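Local coordinates for protein titin (PDB 2A38) that probably acts as a giant elastic scaffold of the muscle sarcomere, with two immunoglobulin domains in tandem at its N terminus, at residues A142-Q145 / D149-I152; L161-A166 / G172-N177. All blocks are in the same frame, centred on the assembly; numbering follows the deposited sequence.

How the contacts relate
Both contacts lie in the second immunoglobulin I-set domain of the chain, with centres about 7 Å apart. Strand 142-143 comes first, at the edge of one sheet; contact 1 then closes the short loop leading to strand 150-155, the edge of the other sheet. The chain turns back as strand 158-166, beside 150-155, and contact 2 closes the crossing to strand 172-180 in the first sheet. The two loops are in series, neither nested nor crossed, and both join the same pair of sheets. They meet directly: Q151 pairs with L162 through the backbone, while I144 packs on L161 and F150 on Y174.

Contact 1. Residues A142-Q145 / D149-I152; sequences AEIQ and DFQI
I144 reaches across to F150, and these two side chains carry the contact between 142-145 and 149-152, with I152 a marginal third partner. The methyl CG2 of I144 does the touching. It lies 3.9 Å from F150 CB and 4.1 Å from F150 CD2, meeting the base of the aromatic side chain and approaching the ring obliquely. The two side chains cross at about a right angle. Because the chi1 of I144 (-70°) sets CG2 opposite the backbone N, this methyl faces the incoming strand while the longer CG1-CD1 branch is left for other neighbours, L161 among them. I152 supplies its CD1 at 4.4 Å from I144 CG2, a looser approach at the border of the patch.

The backbone adds one van der Waals contact, Q145 O lying 4.0 Å from F150 CB. No hydrogen bond passes between the two segments, whose nearest CA atoms, Q145 and F150, stand 7.1 Å apart. Hydrogen bonds to neighbours hold the two segments separately: F150 N donates to S147 OG within the connecting loop, and I144 pairs by backbone with F137.

In immunoglobulin terms this is the C'-to-D passage, in which the chain leaves the edge of one sheet of the sandwich and enters the edge of the other. I144 also touches F137 and R139, and F150 touches I163, so the patch continues into the interior between the sheets. With mostly hydrocarbon contacts, a single carbonyl oxygen against a CB and no hydrogen bond across, the association rests on van der Waals packing and probably hydrophobic burial, at a site where all three hydrocarbon side chains remain partly exposed.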
# COMPACT_ATOMS: atom_id res chain seq x y z
N ALA A 142 22.00 8.92 23.03
CA ALA A 142 21.05 8.81 24.13
C ALA A 142 19.68 9.29 23.67
O ALA A 142 19.57 10.34 23.03
CB ALA A 142 21.52 9.62 25.32
N GLU A 143 18.63 8.54 24.00
CA GLU A 143 17.30 8.93 23.58
C GLU A 143 16.89 10.28 24.14
O GLU A 143 16.96 10.51 25.35
CB GLU A 143 16.27 7.87 23.96
CG GLU A 143 14.84 8.34 23.73
CD GLU A 143 13.86 7.20 23.58
OE1 GLU A 143 13.94 6.24 24.38
OE2 GLU A 143 13.01 7.28 22.67
N ILE A 144 16.45 11.17 23.26
CA ILE A 144 16.03 12.51 23.63
C ILE A 144 14.77 12.47 24.48
O ILE A 144 13.80 11.79 24.14
CB ILE A 144 15.75 13.37 22.40
CG1 ILE A 144 17.06 13.68 21.68
CG2 ILE A 144 15.04 14.65 22.80
CD1 ILE A 144 16.87 14.31 20.32
N GLN A 145 14.78 13.24 25.56
CA GLN A 145 13.63 13.29 26.45
C GLN A 145 12.84 14.57 26.28
O GLN A 145 13.39 15.67 26.33
CB GLN A 145 14.06 13.15 27.91
CG GLN A 145 13.00 12.49 28.76
CD GLN A 145 12.46 11.20 28.13
OE1 GLN A 145 11.70 11.24 27.15
NE2 GLN A 145 12.87 10.06 28.68
N ASP A 149 12.26 22.41 26.30
CA ASP A 149 13.44 22.67 25.49
C ASP A 149 13.56 21.80 24.25
O ASP A 149 13.94 22.29 23.19
CB ASP A 149 14.70 22.51 26.34
CG ASP A 149 14.77 23.52 27.47
OD1 ASP A 149 14.72 24.74 27.17
OD2 ASP A 149 14.88 23.10 28.64
N PHE A 150 13.25 20.52 24.39
CA PHE A 150 13.30 19.58 23.26
C PHE A 150 11.91 18.99 23.06
O PHE A 150 11.34 18.38 23.96
CB PHE A 150 14.29 18.45 23.54
CG PHE A 150 15.72 18.89 23.49
CD1 PHE A 150 16.23 19.77 24.44
CD2 PHE A 150 16.54 18.47 22.45
CE1 PHE A 150 17.54 20.24 24.36
CE2 PHE A 150 17.85 18.92 22.36
CZ PHE A 150 18.35 19.81 23.31
N GLN A 151 11.36 19.17 21.87
CA GLN A 151 10.03 18.68 21.60
C GLN A 151 9.88 17.79 20.38
O GLN A 151 10.08 18.23 19.25
CB GLN A 151 9.09 19.87 21.47
CG GLN A 151 7.70 19.51 21.04
CD GLN A 151 6.85 20.73 20.86
OE1 GLN A 151 6.77 21.57 21.75
NE2 GLN A 151 6.22 20.84 19.70
N ILE A 152 9.50 16.54 20.62
CA ILE A 152 9.27 15.57 19.55
C ILE A 152 7.79 15.65 19.17
O ILE A 152 6.93 15.64 20.05
CB ILE A 152 9.55 14.12 20.02
CG1 ILE A 152 10.95 13.99 20.61
CG2 ILE A 152 9.35 13.16 18.86
CD1 ILE A 152 12.05 14.23 19.62

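Contact 2. Residues L161-A166 / G172-N177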
# COMPACT_ATOMS: atom_id res chain seq x y z
N LEU A 161 11.81 17.52 15.68
CA LEU A 161 12.44 17.75 16.96
C LEU A 161 12.63 19.26 16.98
O LEU A 161 13.41 19.81 16.20
CB LEU A 161 13.80 17.07 17.07
CG LEU A 161 14.58 17.56 18.30
CD1 LEU A 161 13.76 17.34 19.55
CD2 LEU A 161 15.91 16.83 18.41
N LEU A 162 11.88 19.93 17.84
CA LEU A 162 11.97 21.37 17.95
C LEU A 162 12.74 21.76 19.20
O LEU A 162 12.43 21.30 20.30
CB LEU A 162 10.57 21.98 18.01
CG LEU A 162 10.53 23.47 18.35
CD1 LEU A 162 11.13 24.28 17.21
CD2 LEU A 162 9.11 23.89 18.63
N ILE A 163 13.76 22.60 19.01
CA ILE A 163 14.55 23.12 20.12
C ILE A 163 14.16 24.59 20.08
O ILE A 163 14.58 25.33 19.19
CB ILE A 163 16.06 22.92 19.86
CG1 ILE A 163 16.33 21.44 19.58
CG2 ILE A 163 16.86 23.34 21.07
CD1 ILE A 163 17.77 21.14 19.23
N ALA A 164 13.32 24.98 21.03
CA ALA A 164 12.81 26.34 21.11
C ALA A 164 13.88 27.42 21.28
O ALA A 164 13.79 28.49 20.67
CB ALA A 164 11.79 26.43 22.25
N GLU A 165 14.87 27.13 22.11
CA GLU A 165 15.97 28.05 22.37
C GLU A 165 17.23 27.22 22.43
O GLU A 165 17.50 26.56 23.44
CB GLU A 165 15.79 28.75 23.71
CG GLU A 165 14.83 29.89 23.71
CD GLU A 165 14.71 30.50 25.09
OE1 GLU A 165 15.72 31.04 25.60
OE2 GLU A 165 13.60 30.44 25.66
N ALA A 166 18.01 27.24 21.36
CA ALA A 166 19.23 26.47 21.29
C ALA A 166 20.41 27.18 21.94
O ALA A 166 20.69 28.33 21.63
CB ALA A 166 19.55 26.16 19.85
N GLY A 172 25.82 18.89 19.21
CA GLY A 172 26.09 17.47 19.23
C GLY A 172 25.60 16.75 18.00
O GLY A 172 25.14 17.38 17.04
N THR A 173 25.71 15.43 18.03
CA THR A 173 25.28 14.60 16.92
C THR A 173 23.85 14.15 17.14
O THR A 173 23.55 13.47 18.13
CB THR A 173 26.17 13.37 16.77
OG1 THR A 173 27.49 13.79 16.40
CG2 THR A 173 25.63 12.45 15.70
N TYR A 174 22.96 14.55 16.24
CA TYR A 174 21.56 14.17 16.35
C TYR A 174 21.25 13.11 15.33
O TYR A 174 21.68 13.21 14.18
CB TYR A 174 20.65 15.38 16.15
CG TYR A 174 20.64 16.30 17.35
CD1 TYR A 174 21.72 17.15 17.61
CD2 TYR A 174 19.58 16.27 18.25
CE1 TYR A 174 21.74 17.94 18.75
CE2 TYR A 174 19.60 17.07 19.39
CZ TYR A 174 20.68 17.90 19.63
OH TYR A 174 20.70 18.67 20.76
N SER A 175 20.51 12.09 15.74
CA SER A 175 20.15 11.02 14.83
C SER A 175 18.74 10.50 15.07
O SER A 175 18.14 10.71 16.13
CB SER A 175 21.13 9.86 14.98
OG SER A 175 21.17 9.44 16.33
N VAL A 176 18.20 9.84 14.06
CA VAL A 176 16.88 9.26 14.18
C VAL A 176 17.02 7.85 13.66
O VAL A 176 17.67 7.60 12.65
CB VAL A 176 15.83 10.03 13.37
CG1 VAL A 176 16.35 10.31 11.99
CG2 VAL A 176 14.54 9.23 13.29
N ASN A 177 16.42 6.92 14.39
CA ASN A 177 16.44 5.52 14.05
C ASN A 177 15.02 5.06 13.74
O ASN A 177 14.11 5.30 14.54
CB ASN A 177 16.99 4.74 15.23
CG ASN A 177 17.84 3.61 14.81
OD1 ASN A 177 17.35 2.54 14.45
ND2 ASN A 177 19.15 3.83 14.82
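L161 meets the ring of Y174 with its CD2 methyl, which rests 3.7 Å from Y174 CD2 and 3.8 Å from Y174 CE2. One ortho-meta side of the phenol thus receives the methyl, although the approach is oblique to the ring. L161 and Y174 cross at about a right angle, the leucine extended from its strand with CG opposite the backbone N (chi1 168°). Both residues are buried. The side chain of L162, next along the strand, points off the interior.

I163 brings the alternation back to the interior. Its CD1 lies 4.1 Å from Y174 OH and 4.4 Å from Y174 CZ, so this methyl touches the phenolic end while L161 touches farther back along the ring; I163 and Y174 approach from opposite directions. The strands themselves stay well separated, with 9.8 Å between the nearest CA atoms, those of L161 and Y174. This is the spacing of facing sheets in the immunoglobulin sandwich, here strand E against strand F, bridged by side chains without a hydrogen bond between the segments. A backbone pairing of I163 with V121 places strand E beside strand 119-130 in its own sheet.

Beyond I163 the chain turns a corner at A164 and E165 on its way to strand F and Y174. There a chi1 of -75° sets the tyrosine CG opposite the carbonyl carbon and beside the backbone N, and the ring also touches R139 and L123. The same residue forms the family's tyrosine corner: its OH is hydrogen-bonded to D170 O, four residues earlier, which fixes the polar end of an otherwise apolar ring and ties the strand to the turn before it.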